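Local coordinates for protein putative phosphosugar isomerase (Silicibacter pomeroyi DSS-3, PDB 3FJ1) that is of uncertain function but, as a protein with two SIS domains, probably binds phosphosugars and may act as a sugar isomerase or aminotransferase, at residues Gly289-Arg293 and Ala294-Glu298. Residues are numbered along the deposited sequence; the frame is centred on the assembly and turned at random. Where two conformers were deposited one is given.
Sequences GRVTR and ARVLE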
loop_
_atom_site.group_PDB
_atom_site.type_symbol
_atom_site.label_atom_id
_atom_site.label_comp_id
_atom_site.label_asym_id
_atom_site.label_seq_id
_atom_site.Cartn_x
_atom_site.Cartn_y
_atom_site.Cartn_z
ATOM N N GLY A 289 0.612 17.371 21.833
ATOM C CA GLY A 289 0.144 17.864 23.109
ATOM C C GLY A 289 -1.344 17.700 23.274
ATOM O O GLY A 289 -1.856 17.877 24.375
ATOM N N ARG A 290 -2.034 17.333 22.198
ATOM C CA ARG A 290 -3.494 17.209 22.215
ATOM C C ARG A 290 -4.050 15.976 22.917
ATOM O O ARG A 290 -5.229 15.949 23.228
ATOM C CB ARG A 290 -4.054 17.227 20.800
ATOM C CG ARG A 290 -3.769 18.479 20.044
ATOM C CD ARG A 290 -4.561 18.472 18.787
ATOM N NE ARG A 290 -5.935 18.841 19.097
ATOM C CZ ARG A 290 -6.551 19.943 18.672
ATOM N NH1 ARG A 290 -5.974 20.774 17.806
ATOM N NH2 ARG A 290 -7.790 20.170 19.066
ATOM N N VAL A 291 -3.230 14.954 23.139
ATOM C CA VAL A 291 -3.692 13.765 23.851
ATOM C C VAL A 291 -3.793 14.076 25.347
ATOM O O VAL A 291 -2.925 14.758 25.910
ATOM C CB VAL A 291 -2.780 12.537 23.656
ATOM C CG1 VAL A 291 -2.917 12.013 22.207
ATOM C CG2 VAL A 291 -1.353 12.857 24.016
ATOM N N THR A 292 -4.846 13.549 25.964
ATOM C CA THR A 292 -5.137 13.771 27.370
ATOM C C THR A 292 -5.029 12.481 28.191
ATOM O O THR A 292 -4.951 12.547 29.422
ATOM C CB THR A 292 -6.533 14.395 27.500
ATOM O OG1 THR A 292 -7.537 13.421 27.226
ATOM C CG2 THR A 292 -6.687 15.524 26.479
ATOM N N ARG A 293 -5.011 11.326 27.513
ATOM C CA ARG A 293 -4.910 10.002 28.130
ATOM C C ARG A 293 -3.596 9.338 27.664
ATOM O O ARG A 293 -2.771 8.908 28.452
ATOM C CB ARG A 293 -6.122 9.175 27.679
ATOM C CG ARG A 293 -6.338 7.846 28.387
ATOM C CD ARG A 293 -7.296 7.977 29.560
ATOM N NE ARG A 293 -8.690 8.108 29.115
ATOM C CZ ARG A 293 -9.731 8.243 29.932
ATOM N NH1 ARG A 293 -9.548 8.274 31.244
ATOM N NH2 ARG A 293 -10.962 8.348 29.439
ATOM N N ALA A 294 -3.417 9.240 26.345
ATOM C CA ALA A 294 -2.180 8.706 25.784
ATOM C C ALA A 294 -1.026 9.611 26.256
ATOM O O ALA A 294 -1.247 10.801 26.555
ATOM C CB ALA A 294 -2.245 8.668 24.223
ATOM N N ARG A 295 0.177 9.057 26.364
ATOM C CA ARG A 295 1.327 9.815 26.834
ATOM C C ARG A 295 1.841 10.731 25.734
ATOM O O ARG A 295 1.859 10.313 24.569
ATOM C CB ARG A 295 2.433 8.857 27.312
ATOM C CG ARG A 295 1.985 7.987 28.487
ATOM C CD ARG A 295 3.107 7.123 29.056
ATOM N NE ARG A 295 4.202 7.889 29.671
ATOM C CZ ARG A 295 5.288 7.335 30.224
ATOM N NH1 ARG A 295 5.431 6.004 30.236
ATOM N NH2 ARG A 295 6.238 8.106 30.764
ATOM N N VAL A 296 2.225 11.968 26.085
ATOM C CA VAL A 296 2.783 12.908 25.097
ATOM C C VAL A 296 4.244 12.591 24.858
ATOM O O VAL A 296 5.026 12.476 25.812
ATOM C CB VAL A 296 2.661 14.386 25.541
ATOM C CG1 VAL A 296 3.359 15.293 24.549
ATOM C CG2 VAL A 296 1.178 14.747 25.743
ATOM N N LEU A 297 4.617 12.405 23.587
ATOM C CA LEU A 297 6.011 12.197 23.242
ATOM C C LEU A 297 6.637 13.524 22.877
ATOM O O LEU A 297 6.049 14.326 22.132
ATOM C CB LEU A 297 6.186 11.266 22.046
ATOM C CG LEU A 297 5.897 9.785 22.234
ATOM C CD1 LEU A 297 5.748 9.122 20.839
ATOM C CD2 LEU A 297 6.959 9.111 23.086
ATOM N N GLU A 298 7.847 13.720 23.365
ATOM C CA GLU A 298 8.636 14.903 23.053
ATOM C C GLU A 298 8.788 15.024 21.540
ATOM O O GLU A 298 9.109 14.039 20.895
ATOM C CB GLU A 298 10.004 14.743 23.676
ATOM C CG GLU A 298 10.693 16.028 23.853
ATOM C CD GLU A 298 11.976 15.911 24.646
ATOM O OE1 GLU A 298 12.197 14.922 25.379
ATOM O OE2 GLU A 298 12.764 16.854 24.509
HETATM O O HOH W 1 -1.324 12.761 28.227
#
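Gly289 and Val296 sit 6.0 Å apart at their CA atoms, because the chain leaving strand 284-286 loops round through Arg293 and Ala294 into the short strand 295-296, parallel to 284-286 and outermost, within this chain, in the second SIS-domain sheet. Inside that loop Val291 does most of the touching. With CG1 anti to the carbonyl carbon (chi1 -71°), Val291 CG2 falls between that carbon and the backbone N and meets the Val296 CG2 methyl at 3.6 Å, the side chains crossing at a slant. Val291 CG2 comes up against a carbonyl oxygen, 3.3 Å from Ala294 O, while Val291 CB packs against Ala294 CB at 3.9 Å. Where the loop begins, Gly289 CA lies 4.2 Å from Val296 CG2. A water donates to Ala294 O at 2.6 Å and weakly to Val291 O, 3.5 Å from the water oxygen. Asp275 of helix 267-279 grips the backbone, taking the N-H groups of Arg293 and Ala294 on OD1 and that of Thr292 on OD2. One carboxylate accepting three N-H groups thus pins the loop to the helix, whereas direct contact between its arms is mostly apolar, apart from the methyl at Ala294 O, and water links the carbonyls only weakly.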